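Local coordinates for protein-tyrosine-phosphatase (Shewanella sp., PDB 2Z72), which hydrolyses phosphotyrosine in proteins as a cold-active phosphatase and probably works through a pair of zinc ions held in a calcineurin-like phosphoesterase fold, at residues R30-S35 and N42-C47; Q131-A136 and R192-I197; M147-Q152 and Y205-I210; I215-T220 and A241-N246; R325-Y328 and R332-L335. One frame throughout, in Å; residues are numbered along the deposited sequence. Where two conformers were deposited one is given.

Contact 1 of 5, residues R30-S35 and N42-C47; sequences RLKTTS and NRPEHC
Lys32 and Pro44 carry the apolar share of this surface contact. The lysine side chain slides past the proline ring in the opposite direction, with Lys32 CD 3.7 Å from Pro44 CB and about as near to CG. A second carbon, Thr34 CG2, reaches the same ring at Pro44 CG, 4.1 Å off. CG of Lys32 lies anti to the carbonyl carbon (chi1 -67°), and the chain runs extended from there, which carries the ammonium past the proline to the carbonyl of Glu45. Strand 30-35 is an outer strand of a three-stranded antiparallel sheet; the 42-47 loop folds back across Lys32 and Thr34, and Cys47 ties it covalently to Cys27 on the middle strand. The polar share has two places. At one, Lys32 NZ donates to Glu45 O; at 2.5 Å the modelled length is doubtful, since lysine, glutamate and histidine each have a second conformer. His46 crosses the lysine at about a right angle, its ND1 3.4 Å from Lys32 NZ. At the other, one water bridges the segments, 2.7 Å from Thr34 OG1 and donating to Asn42 O. The threonine hydroxyl is also hydrogen-bonded to Trp25 NE1 of the middle strand, whose side chain touches Pro44.

Contact 2 of 5, residues Q131-A136 and R192-I197; sequences QLDQQA and RSKNTI
Asp133 OD2 is gripped by two donors: Lys194 NZ, 2.8 Å away in a salt bridge, and Trp190 NE1 from the end of helix 186-192. The ammonium meets OD2 on its syn side, 23° out of the carboxylate plane, while the other oxygen, Asp133 OD1, stays 4.0 Å from Lys194 NZ. The two side chains come from opposite directions, between backbones whose nearest CA atoms, Asp133 CA and Lys194 CA, are 11.4 Å apart. Asp133 turns its CG away from its own backbone N (chi1 -170°), which aims the carboxylate off the helix. Lys194 bends once, at chi2 (-53°), then runs straight to its nitrogen. Both residues are buried, and each charge is at least partly balanced by the other; the tryptophan N-H would probably further favour the ionised carboxylate. With an alanine at Asp133, the buried ammonium would probably lose its counter-charge and the indole N-H its acceptor. The contact is a single long-range ion pair inside the phosphoesterase domain. It ties helix 122-138, which packs on strand 142-145 through Leu132 and Ala136, to the loop that leaves helix 186-192 and leads into strand 197-200, where Thr196 and Ile197 lean on helix 221-231.

Contact 3 of 5, residues M147-Q152 and Y205-I210; sequences MGNHEQ and YMHGGI. With ZN (zinc ion), chain C.
His207 reaches from the end of strand 203-206 to the zinc ion, and its base packs on the turn before helix 149-156. CB lies 3.9 Å from Gly148 CA, near the carbonyl of Met147. CG comes closer, 3.6 Å from Gly148 CA, which sits over one face of the imidazole, toward its rim, as a CH-pi contact. ND1 is hydrogen-bonded to Thr112 O, a second-shell bond that helps fix the rotation of the ring and leaves the other nitrogen for the metal. At the tip, NE2 binds zinc at 2.0 Å. CG stands anti to the backbone N (chi1 -177°), which sends the ring straight out toward the ion. Asn149 binds the same zinc through OD1 at 2.1 Å, its amide plane turned 29° from the imidazole. Asn149 OD1 and His207 NE2 are 2.9 Å apart because both bind the one zinc, not through a hydrogen bond. A water, Asp114 and His286 complete the site; Asp114 also binds the second zinc, with Asp78 and His80, in the dinuclear centre characteristic of calcineurin-like phosphoesterases. Gly148, the N-cap of the helix, gives its N-H to Glu151 OE2, which also accepts from Asp114 N. Another water accepts from His207 N and donates to Met147 O. The contact brings the start of helix 149-156 beside the end of strand 203-206, which lies between strands 197-200 and 281-284.

Contact 4 of 5, residues I215-T220 and A241-N246; sequences ISRELT and ADDLLN
Arg217 and Asp243 form a two-pronged salt bridge in which the two flat groups are steeply turned, their planes 68° apart. Arg217 NH1 meets Asp243 OD2 at 2.7 Å in an essentially straight bond, the oxygen lying in the guanidinium plane but approached from well above the carboxylate plane. The second prong, Arg217 NH2 to Asp243 OD1, measures 2.5 Å; it is clearly more bent, and because the aspartate has two conformers so short a length is doubtful. The arginine is almost straight: CG sits opposite the carbonyl carbon (chi1 -68°) and the chain stays extended as far as NE, reaching the start of helix 243-249. NE itself pairs with Glu213, giving the guanidinium a second carboxylate that helps hold its rotation. Asp243 answers with CG swung away from its backbone N, at a chi1 of 173°, which turns the acid toward the arginine. An alanine in place of Arg217 would probably leave Asp243 and Glu213 each without this positive partner and uncover one side of Leu244. Beside the ion pair, along the arginine's aliphatic part, Leu244 CD1 is the apolar meeting point, 4.0 Å from Arg217 CD and 3.9 Å from Leu219 CD1, with Leu219 CD2 equally near. Asp242 caps the helix, its OD2 accepting from Leu245 N at 3.0 Å. Glu218, at positive phi, closes helix 212-216 with a Schellman motif. The contact sets the turn between helices 212-216 and 221-231 against the first turn of helix 243-249, with Leu219 also touching Phe247 and Leu248, and Leu244 packing on helix 221-231.

Contact 5 of 5, residues R325-Y328 and R332-L335; sequences RGLY and RETL
The antiparallel beta hairpin of strands 322-326 and 332-334 is paired here near its turn. Arg325 and Glu333 form a hydrogen-bonded pair: Arg325 N donates to Glu333 O at 2.8 Å, and Glu333 N returns a bond of 2.9 Å to Arg325 O. That same carbonyl also receives a CA-H...O contact from Arg332 CA, 3.2 Å away. Gly326 and Arg332 make the next, non-hydrogen-bonded pair. On the face that bears Arg325 and Glu333, the two side chains lie side by side and point the same way, the guanidinium and carboxylate planes 57° apart. Arg325 is extended from CG to NE, with CG anti to the backbone N (chi1 173°), and its NH1 makes a long salt bridge of 3.8 Å to Glu333 OE2. A water links the same Arg325 NH1 to Glu333 OE1. Leu327 CG lies over one face of the Arg325 guanidinium, toward its rim, and Leu327 CD1 is 3.8 Å from Glu333 CG. The firmer partner of Arg325 is Glu314, paired with NH2. The backbone bonds therefore fix the strand pairing, while Glu333 adds a looser, partly water-mediated attraction that probably contributes less than Glu314 to holding the arginine.

Overall arrangement
Contacts 2 and 3 are buried near the centre of the chain and touch one another, Asn195 O lying 3.0 Å from Met147 N; their segments alternate along the sequence. Contact 4 is partly buried, with its centre about 16 Å from that of contact 3, and helix 212-216 follows strand 203-206 directly. Contacts 1 and 5 lie at the surface, their centres about 41 Å apart, each joining segments close in sequence. Chemistry follows place: metal coordination and a lone ion pair inside, an ion pair over leucines in contact 4, and outside, a lysine over a proline in contact 1 and paired strands with a long ion pair in contact 5. Waters bridge contacts 1, 3 and 5 alike.

Contact 1 of 5, residues R30-S35 and N42-C47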
# COMPACT_ATOMS: atom_id res chain seq x y z
N ARG A 30 -27.96 -6.88 -1.51
CA ARG A 30 -28.68 -6.74 -0.28
C ARG A 30 -27.63 -6.78 0.85
O ARG A 30 -26.55 -7.36 0.71
CB ARG A 30 -29.69 -7.87 -0.10
CG ARG A 30 -30.82 -7.87 -1.10
CD ARG A 30 -32.04 -6.99 -0.78
NE ARG A 30 -31.74 -5.56 -1.01
CZ ARG A 30 -31.83 -4.79 -2.06
NH1 ARG A 30 -31.48 -3.50 -1.94
NH2 ARG A 30 -32.25 -5.36 -3.19
N LEU A 31 -27.94 -6.18 1.98
CA LEU A 31 -27.04 -6.17 3.12
C LEU A 31 -27.29 -7.33 4.04
O LEU A 31 -28.42 -7.57 4.45
CB LEU A 31 -27.25 -4.85 3.87
CG LEU A 31 -26.36 -4.62 5.09
CD1 LEU A 31 -24.88 -4.66 4.73
CD2 LEU A 31 -26.73 -3.32 5.79
N LYS A 32 -26.22 -7.96 4.45
CA LYS A 32 -26.20 -8.92 5.54
C LYS A 32 -25.25 -8.40 6.61
O LYS A 32 -24.18 -7.91 6.30
CB LYS A 32 -25.86 -10.33 5.10
CG LYS A 32 -26.87 -11.06 4.20
CD LYS A 32 -26.56 -12.55 4.04
CE LYS A 32 -27.52 -13.42 3.24
NZ LYS A 32 -27.27 -14.90 3.40
N THR A 33 -25.66 -8.48 7.86
CA THR A 33 -24.86 -8.01 8.99
C THR A 33 -24.68 -9.16 9.92
O THR A 33 -25.64 -9.80 10.34
CB THR A 33 -25.60 -6.86 9.70
OG1 THR A 33 -25.86 -5.86 8.73
CG2 THR A 33 -24.76 -6.33 10.84
N THR A 34 -23.42 -9.47 10.30
CA THR A 34 -23.10 -10.56 11.16
C THR A 34 -22.29 -10.07 12.37
O THR A 34 -21.59 -9.07 12.32
CB THR A 34 -22.33 -11.68 10.46
OG1 THR A 34 -21.08 -11.15 9.98
CG2 THR A 34 -23.14 -12.23 9.28
N SER A 35 -22.48 -10.80 13.46
CA SER A 35 -21.75 -10.60 14.69
C SER A 35 -20.52 -11.51 14.68
O SER A 35 -20.69 -12.71 14.45
CB SER A 35 -22.61 -10.93 15.90
OG SER A 35 -23.75 -10.09 15.94
N ASN A 42 -16.53 -14.63 9.26
CA ASN A 42 -17.10 -15.66 8.42
C ASN A 42 -18.24 -15.11 7.58
O ASN A 42 -19.12 -14.41 8.09
CB ASN A 42 -17.66 -16.82 9.25
CG ASN A 42 -16.51 -17.62 9.85
OD1 ASN A 42 -15.39 -17.62 9.33
ND2 ASN A 42 -16.86 -18.28 10.93
N ARG A 43 -18.22 -15.47 6.30
CA ARG A 43 -19.22 -14.95 5.37
C ARG A 43 -20.50 -15.68 5.59
O ARG A 43 -20.57 -16.88 5.80
CB ARG A 43 -18.64 -15.21 3.97
CG ARG A 43 -19.46 -15.04 2.82
CD ARG A 43 -19.13 -15.94 1.64
NE ARG A 43 -17.80 -16.23 1.40
CZ ARG A 43 -16.99 -17.24 1.28
NH1 ARG A 43 -17.31 -18.51 1.38
NH2 ARG A 43 -15.70 -16.99 1.02
N PRO A 44 -21.63 -14.99 5.51
CA PRO A 44 -22.87 -15.73 5.52
C PRO A 44 -23.10 -16.54 4.25
O PRO A 44 -22.38 -16.45 3.25
CB PRO A 44 -23.84 -14.57 5.51
CG PRO A 44 -23.18 -13.27 5.35
CD PRO A 44 -21.75 -13.55 5.35
N GLU A 45 -24.14 -17.38 4.32
CA GLU A 45 -24.51 -18.12 3.08
C GLU A 45 -25.00 -17.17 2.01
O GLU A 45 -25.43 -16.02 2.16
CB GLU A 45 -25.53 -19.19 3.52
CG GLU A 45 -24.96 -20.38 4.29
CD GLU A 45 -26.04 -21.23 4.91
OE1 GLU A 45 -26.92 -20.57 5.54
OE2 GLU A 45 -26.08 -22.47 4.81
N HIS A 46 -25.03 -17.61 0.77
CA HIS A 46 -25.55 -16.80 -0.31
C HIS A 46 -24.70 -15.54 -0.49
O HIS A 46 -25.31 -14.55 -0.88
CB HIS A 46 -27.01 -16.34 -0.15
CG HIS A 46 -28.07 -17.14 0.49
ND1 HIS A 46 -29.16 -16.58 1.16
CD2 HIS A 46 -28.25 -18.50 0.56
CE1 HIS A 46 -29.91 -17.56 1.59
NE2 HIS A 46 -29.40 -18.74 1.26
N CYS A 47 -23.42 -15.64 -0.17
CA CYS A 47 -22.62 -14.44 -0.33
C CYS A 47 -21.34 -14.57 -1.15
O CYS A 47 -20.33 -13.96 -0.80
CB CYS A 47 -22.31 -13.97 1.12
SG CYS A 47 -22.11 -12.22 0.85
O HOH W 1 -19.12 -12.94 10.37

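Contact 2 of 5, residues Q131-A136 and R192-I197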
# COMPACT_ATOMS: atom_id res chain seq x y z
N GLN A 131 -4.34 -10.20 5.83
CA GLN A 131 -3.92 -11.56 6.13
C GLN A 131 -2.42 -11.73 5.86
O GLN A 131 -1.71 -12.35 6.68
CB GLN A 131 -4.75 -12.55 5.30
CG GLN A 131 -4.35 -13.98 5.47
CD GLN A 131 -5.39 -14.85 4.80
OE1 GLN A 131 -5.18 -15.26 3.65
NE2 GLN A 131 -6.49 -15.13 5.46
N LEU A 132 -1.92 -11.20 4.76
CA LEU A 132 -0.49 -11.37 4.43
C LEU A 132 0.35 -10.72 5.49
O LEU A 132 1.45 -11.23 5.84
CB LEU A 132 -0.29 -10.78 3.04
CG LEU A 132 0.95 -11.34 2.38
CD1 LEU A 132 0.68 -12.77 1.87
CD2 LEU A 132 1.38 -10.47 1.23
N ASP A 133 -0.06 -9.56 6.00
CA ASP A 133 0.65 -8.85 7.07
C ASP A 133 0.84 -9.78 8.25
O ASP A 133 1.95 -9.97 8.78
CB ASP A 133 -0.16 -7.58 7.35
CG ASP A 133 0.41 -6.50 8.25
OD1 ASP A 133 1.52 -6.69 8.83
OD2 ASP A 133 -0.28 -5.47 8.38
N GLN A 134 -0.24 -10.42 8.72
CA GLN A 134 -0.17 -11.34 9.83
C GLN A 134 0.69 -12.55 9.49
O GLN A 134 1.52 -12.96 10.32
CB GLN A 134 -1.57 -11.76 10.28
CG GLN A 134 -1.50 -12.70 11.48
CD GLN A 134 -0.94 -12.05 12.75
OE1 GLN A 134 -1.59 -11.26 13.38
NE2 GLN A 134 0.26 -12.34 13.17
N GLN A 135 0.50 -13.14 8.32
CA GLN A 135 1.27 -14.31 7.97
C GLN A 135 2.78 -14.03 7.88
O GLN A 135 3.58 -14.87 8.29
CB GLN A 135 0.78 -14.88 6.63
CG GLN A 135 -0.64 -15.46 6.71
CD GLN A 135 -1.13 -15.92 5.36
OE1 GLN A 135 -0.61 -15.50 4.33
NE2 GLN A 135 -2.14 -16.80 5.36
N ALA A 136 3.12 -12.87 7.33
CA ALA A 136 4.53 -12.50 7.21
C ALA A 136 5.13 -12.39 8.63
O ALA A 136 6.19 -12.93 8.89
CB ALA A 136 4.70 -11.23 6.44
N ARG A 192 -4.52 3.27 9.69
CA ARG A 192 -4.06 4.39 10.50
C ARG A 192 -2.82 4.06 11.34
O ARG A 192 -2.24 4.95 11.92
CB ARG A 192 -5.20 4.92 11.35
CG ARG A 192 -6.16 5.79 10.52
CD ARG A 192 -7.44 6.07 11.30
NE ARG A 192 -8.36 6.91 10.56
CZ ARG A 192 -9.18 6.48 9.61
NH1 ARG A 192 -9.99 7.35 9.02
NH2 ARG A 192 -9.20 5.22 9.27
N SER A 193 -2.41 2.78 11.37
CA SER A 193 -1.18 2.37 12.01
C SER A 193 0.04 2.44 11.07
O SER A 193 1.16 2.30 11.53
CB SER A 193 -1.27 1.01 12.65
OG SER A 193 -1.24 -0.00 11.66
N LYS A 194 -0.22 2.61 9.77
CA LYS A 194 0.83 2.44 8.78
C LYS A 194 1.72 3.66 8.62
O LYS A 194 1.36 4.79 8.92
CB LYS A 194 0.19 2.00 7.45
CG LYS A 194 -0.53 0.67 7.54
CD LYS A 194 0.30 -0.48 8.09
CE LYS A 194 -0.41 -1.80 8.16
NZ LYS A 194 0.46 -2.81 8.85
N ASN A 195 2.94 3.35 8.15
CA ASN A 195 3.91 4.35 7.74
C ASN A 195 3.59 4.82 6.32
O ASN A 195 2.84 4.21 5.56
CB ASN A 195 5.32 3.79 7.81
CG ASN A 195 5.75 3.54 9.24
OD1 ASN A 195 5.64 4.46 10.06
ND2 ASN A 195 6.20 2.35 9.57
N THR A 196 4.27 5.92 5.97
CA THR A 196 4.21 6.54 4.65
C THR A 196 5.55 6.48 3.95
O THR A 196 5.64 6.31 2.74
CB THR A 196 3.62 7.94 4.78
OG1 THR A 196 2.36 7.86 5.46
CG2 THR A 196 3.35 8.60 3.44
N ILE A 197 6.67 6.65 4.71
CA ILE A 197 8.00 6.61 4.18
C ILE A 197 8.81 5.65 5.04
O ILE A 197 8.81 5.80 6.26
CB ILE A 197 8.67 8.01 4.20
CG1 ILE A 197 7.84 9.06 3.50
CG2 ILE A 197 10.06 7.94 3.56
CD1 ILE A 197 8.03 10.47 4.02

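Contact 3 of 5, residues M147-Q152 and Y205-I210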
# COMPACT_ATOMS: atom_id res chain seq x y z
N MET A 147 1.13 4.09 3.04
CA MET A 147 0.04 4.94 2.56
C MET A 147 0.39 5.67 1.28
O MET A 147 1.42 6.33 1.19
CB MET A 147 -0.30 6.00 3.58
CG MET A 147 -0.80 5.50 4.92
SD MET A 147 -2.54 4.94 4.86
CE MET A 147 -3.40 6.46 4.97
N GLY A 148 -0.46 5.53 0.27
CA GLY A 148 -0.35 6.31 -0.93
C GLY A 148 -1.29 7.44 -0.98
O GLY A 148 -2.08 7.69 -0.03
N ASN A 149 -1.30 8.20 -2.09
CA ASN A 149 -2.23 9.31 -2.16
C ASN A 149 -3.68 8.84 -2.17
O ASN A 149 -4.50 9.58 -1.58
CB ASN A 149 -1.93 10.26 -3.35
CG ASN A 149 -2.07 9.64 -4.70
OD1 ASN A 149 -1.54 8.57 -4.96
ND2 ASN A 149 -2.70 10.31 -5.65
N HIS A 150 -3.97 7.69 -2.75
CA HIS A 150 -5.39 7.27 -2.71
C HIS A 150 -5.83 6.79 -1.35
O HIS A 150 -7.01 6.98 -1.00
CB HIS A 150 -5.67 6.25 -3.80
CG HIS A 150 -5.68 6.93 -5.16
ND1 HIS A 150 -6.86 7.27 -5.78
CD2 HIS A 150 -4.66 7.34 -5.92
CE1 HIS A 150 -6.54 7.86 -6.90
NE2 HIS A 150 -5.22 7.93 -7.05
N GLU A 151 -4.98 6.18 -0.52
CA GLU A 151 -5.36 5.93 0.86
C GLU A 151 -5.72 7.22 1.57
O GLU A 151 -6.70 7.29 2.31
CB GLU A 151 -4.27 5.18 1.63
CG GLU A 151 -4.11 3.71 1.30
CD GLU A 151 -3.66 3.45 -0.11
OE1 GLU A 151 -4.22 2.58 -0.78
OE2 GLU A 151 -2.69 4.15 -0.52
N GLN A 152 -4.87 8.26 1.38
CA GLN A 152 -5.12 9.52 2.03
C GLN A 152 -6.42 10.17 1.54
O GLN A 152 -7.25 10.66 2.33
CB GLN A 152 -3.95 10.50 1.82
CG GLN A 152 -2.65 10.00 2.45
CD GLN A 152 -1.44 10.82 2.05
OE1 GLN A 152 -1.43 11.47 1.01
NE2 GLN A 152 -0.43 10.80 2.92
N TYR A 205 11.82 4.07 0.52
CA TYR A 205 10.57 3.65 -0.14
C TYR A 205 9.48 4.65 0.25
O TYR A 205 9.24 4.92 1.42
CB TYR A 205 10.13 2.29 0.37
CG TYR A 205 11.06 1.16 0.10
CD1 TYR A 205 12.15 0.92 0.92
CD2 TYR A 205 10.86 0.31 -0.98
CE1 TYR A 205 13.02 -0.13 0.70
CE2 TYR A 205 11.74 -0.72 -1.23
CZ TYR A 205 12.83 -0.97 -0.38
OH TYR A 205 13.68 -2.00 -0.68
N MET A 206 8.72 5.11 -0.75
CA MET A 206 7.51 5.88 -0.53
C MET A 206 6.72 5.90 -1.84
O MET A 206 7.17 5.49 -2.89
CB MET A 206 7.85 7.28 -0.03
CG MET A 206 8.34 8.34 -0.99
SD MET A 206 9.90 7.99 -1.85
CE MET A 206 10.95 7.69 -0.41
N HIS A 207 5.49 6.43 -1.73
CA HIS A 207 4.60 6.33 -2.88
C HIS A 207 5.01 7.20 -4.06
O HIS A 207 5.09 6.69 -5.19
CB HIS A 207 3.19 6.67 -2.41
CG HIS A 207 2.20 6.51 -3.52
ND1 HIS A 207 1.93 5.26 -4.05
CD2 HIS A 207 1.44 7.38 -4.20
CE1 HIS A 207 1.08 5.40 -5.03
NE2 HIS A 207 0.71 6.70 -5.17
N GLY A 208 5.23 8.48 -3.84
CA GLY A 208 5.48 9.45 -4.90
C GLY A 208 6.94 9.75 -5.11
O GLY A 208 7.53 9.49 -6.17
N GLY A 209 7.56 10.32 -4.07
CA GLY A 209 8.99 10.65 -4.11
C GLY A 209 9.25 11.79 -3.17
O GLY A 209 8.38 12.45 -2.68
N ILE A 210 10.57 12.03 -2.91
CA ILE A 210 11.01 13.07 -2.00
C ILE A 210 11.61 14.20 -2.84
O ILE A 210 12.57 14.01 -3.57
CB ILE A 210 12.01 12.51 -0.97
CG1 ILE A 210 11.54 11.23 -0.30
CG2 ILE A 210 12.37 13.62 0.04
CD1 ILE A 210 10.32 11.41 0.58
ZN ZN C . -0.59 7.51 -6.46
O HOH W 2 4.09 6.51 0.62
O HOH W 3 -1.15 6.88 -8.23

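Contact 4 of 5, residues I215-T220 and A241-N246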
# COMPACT_ATOMS: atom_id res chain seq x y z
N ILE A 215 14.12 18.57 2.48
CA ILE A 215 15.42 18.97 3.08
C ILE A 215 15.36 20.34 3.70
O ILE A 215 15.80 20.58 4.79
CB ILE A 215 16.53 18.88 1.99
CG1 ILE A 215 16.66 17.47 1.40
CG2 ILE A 215 17.81 19.42 2.57
CD1 ILE A 215 17.69 17.27 0.31
N SER A 216 14.70 21.24 2.96
CA SER A 216 14.64 22.61 3.49
C SER A 216 13.76 22.68 4.73
O SER A 216 14.04 23.53 5.61
CB SER A 216 14.26 23.65 2.47
OG SER A 216 13.02 23.33 1.91
N ARG A 217 12.73 21.84 4.84
CA ARG A 217 11.89 21.74 6.02
C ARG A 217 12.49 20.90 7.15
O ARG A 217 11.87 20.83 8.19
CB ARG A 217 10.52 21.17 5.63
CG ARG A 217 9.75 22.19 4.75
CD ARG A 217 8.33 21.70 4.56
NE ARG A 217 7.61 22.70 3.74
CZ ARG A 217 7.03 23.78 4.23
NH1 ARG A 217 7.02 24.06 5.52
NH2 ARG A 217 6.43 24.62 3.39
N GLU A 218 13.68 20.33 6.94
CA GLU A 218 14.41 19.63 7.95
C GLU A 218 13.53 18.52 8.50
O GLU A 218 13.53 18.24 9.70
CB GLU A 218 14.81 20.57 9.09
CG GLU A 218 15.63 21.77 8.64
CD GLU A 218 16.19 22.60 9.79
OE1 GLU A 218 17.32 23.12 9.65
OE2 GLU A 218 15.51 22.75 10.83
N LEU A 219 12.80 17.82 7.64
CA LEU A 219 11.96 16.72 8.08
C LEU A 219 12.78 15.48 8.38
O LEU A 219 13.94 15.30 8.00
CB LEU A 219 10.90 16.41 7.02
CG LEU A 219 9.66 17.29 7.09
CD1 LEU A 219 8.96 17.39 5.76
CD2 LEU A 219 8.74 16.74 8.18
N THR A 220 12.19 14.58 9.16
CA THR A 220 12.69 13.26 9.44
C THR A 220 11.59 12.24 9.14
O THR A 220 10.40 12.60 9.16
CB THR A 220 13.15 13.07 10.90
OG1 THR A 220 11.99 13.15 11.70
CG2 THR A 220 14.18 14.13 11.28
N ALA A 241 -3.98 24.80 5.61
CA ALA A 241 -3.57 25.99 6.35
C ALA A 241 -2.29 25.77 7.10
O ALA A 241 -1.58 26.75 7.38
CB ALA A 241 -4.64 26.44 7.34
N ASP A 242 -1.99 24.52 7.45
CA ASP A 242 -0.71 24.23 8.16
C ASP A 242 0.38 24.07 7.11
O ASP A 242 0.27 23.17 6.26
CB ASP A 242 -0.88 23.01 9.08
CG ASP A 242 0.37 22.77 9.91
OD1 ASP A 242 0.43 23.20 11.04
OD2 ASP A 242 1.34 22.20 9.38
N ASP A 243 1.42 24.91 7.12
CA ASP A 243 2.42 24.85 6.07
C ASP A 243 3.02 23.49 5.91
O ASP A 243 3.23 23.00 4.79
CB ASP A 243 3.43 25.90 6.55
CG ASP A 243 4.72 26.04 5.80
OD1 ASP A 243 4.62 25.88 4.56
OD2 ASP A 243 5.79 26.27 6.40
N LEU A 244 3.30 22.85 7.05
CA LEU A 244 3.97 21.56 6.96
C LEU A 244 3.04 20.46 6.51
O LEU A 244 3.44 19.63 5.66
CB LEU A 244 4.58 21.24 8.32
CG LEU A 244 5.26 19.89 8.45
CD1 LEU A 244 6.34 19.70 7.41
CD2 LEU A 244 5.91 19.72 9.84
N LEU A 245 1.82 20.43 7.05
CA LEU A 245 0.86 19.45 6.59
C LEU A 245 0.55 19.65 5.11
O LEU A 245 0.34 18.66 4.38
CB LEU A 245 -0.42 19.48 7.43
CG LEU A 245 -0.26 19.08 8.88
CD1 LEU A 245 -1.59 19.19 9.62
CD2 LEU A 245 0.37 17.70 9.04
N ASN A 246 0.48 20.89 4.67
CA ASN A 246 0.20 21.19 3.27
C ASN A 246 1.25 20.56 2.36
O ASN A 246 0.98 19.89 1.38
CB ASN A 246 0.09 22.70 3.14
CG ASN A 246 -0.34 23.13 1.75
OD1 ASN A 246 0.16 22.58 0.75
ND2 ASN A 246 -1.24 24.08 1.64

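Contact 5 of 5, residues R325-Y328 and R332-L335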
# COMPACT_ATOMS: atom_id res chain seq x y z
N ARG A 325 14.09 -7.44 -11.61
CA ARG A 325 12.75 -7.29 -12.13
C ARG A 325 12.08 -8.67 -12.17
O ARG A 325 12.58 -9.57 -12.83
CB ARG A 325 12.82 -6.66 -13.52
CG ARG A 325 11.51 -6.59 -14.29
CD ARG A 325 11.82 -5.96 -15.65
NE ARG A 325 10.69 -6.07 -16.53
CZ ARG A 325 10.61 -6.33 -17.81
NH1 ARG A 325 11.73 -6.54 -18.51
NH2 ARG A 325 9.41 -6.37 -18.34
N GLY A 326 10.95 -8.80 -11.50
CA GLY A 326 10.14 -10.02 -11.51
C GLY A 326 8.93 -9.78 -12.38
O GLY A 326 8.04 -8.99 -12.07
N LEU A 327 8.94 -10.48 -13.52
CA LEU A 327 7.90 -10.31 -14.51
C LEU A 327 6.62 -11.09 -14.15
O LEU A 327 6.64 -12.08 -13.38
CB LEU A 327 8.44 -10.76 -15.89
CG LEU A 327 9.44 -9.83 -16.57
CD1 LEU A 327 10.84 -10.08 -16.09
CD2 LEU A 327 9.38 -10.02 -18.08
N TYR A 328 5.53 -10.70 -14.80
CA TYR A 328 4.23 -11.31 -14.56
C TYR A 328 4.20 -12.77 -14.90
O TYR A 328 3.37 -13.51 -14.33
CB TYR A 328 3.16 -10.60 -15.40
CG TYR A 328 1.73 -10.79 -14.96
CD1 TYR A 328 0.77 -11.21 -15.90
CD2 TYR A 328 1.31 -10.55 -13.65
CE1 TYR A 328 -0.55 -11.38 -15.53
CE2 TYR A 328 -0.02 -10.72 -13.29
CZ TYR A 328 -0.94 -11.15 -14.23
OH TYR A 328 -2.23 -11.27 -13.80
N ARG A 332 12.49 -13.53 -14.50
CA ARG A 332 13.26 -12.52 -13.81
C ARG A 332 14.28 -11.91 -14.75
O ARG A 332 14.85 -12.68 -15.55
CB ARG A 332 14.12 -13.12 -12.70
CG ARG A 332 13.41 -14.25 -12.02
CD ARG A 332 12.36 -13.34 -11.11
NE ARG A 332 13.24 -13.68 -9.74
CZ ARG A 332 13.08 -14.91 -9.28
NH1 ARG A 332 13.72 -15.33 -8.17
NH2 ARG A 332 12.26 -15.86 -9.81
N GLU A 333 14.60 -10.64 -14.61
CA GLU A 333 15.66 -9.94 -15.33
C GLU A 333 16.41 -9.07 -14.36
O GLU A 333 15.82 -8.29 -13.64
CB GLU A 333 15.03 -9.09 -16.44
CG GLU A 333 14.42 -10.04 -17.45
CD GLU A 333 14.09 -9.54 -18.81
OE1 GLU A 333 13.12 -10.13 -19.36
OE2 GLU A 333 14.81 -8.62 -19.26
N THR A 334 17.72 -9.14 -14.39
CA THR A 334 18.51 -8.34 -13.46
C THR A 334 18.60 -6.90 -13.96
O THR A 334 18.98 -6.77 -15.12
CB THR A 334 19.91 -8.96 -13.27
OG1 THR A 334 19.65 -10.26 -12.67
CG2 THR A 334 20.73 -8.21 -12.27
N LEU A 335 18.33 -5.93 -13.10
CA LEU A 335 18.51 -4.53 -13.45
C LEU A 335 19.88 -4.03 -13.09
O LEU A 335 20.50 -3.24 -13.80
CB LEU A 335 17.48 -3.62 -12.77
CG LEU A 335 16.01 -3.97 -13.01
CD1 LEU A 335 15.08 -3.06 -12.27
CD2 LEU A 335 15.70 -3.92 -14.51
O HOH W 4 11.24 -8.27 -20.89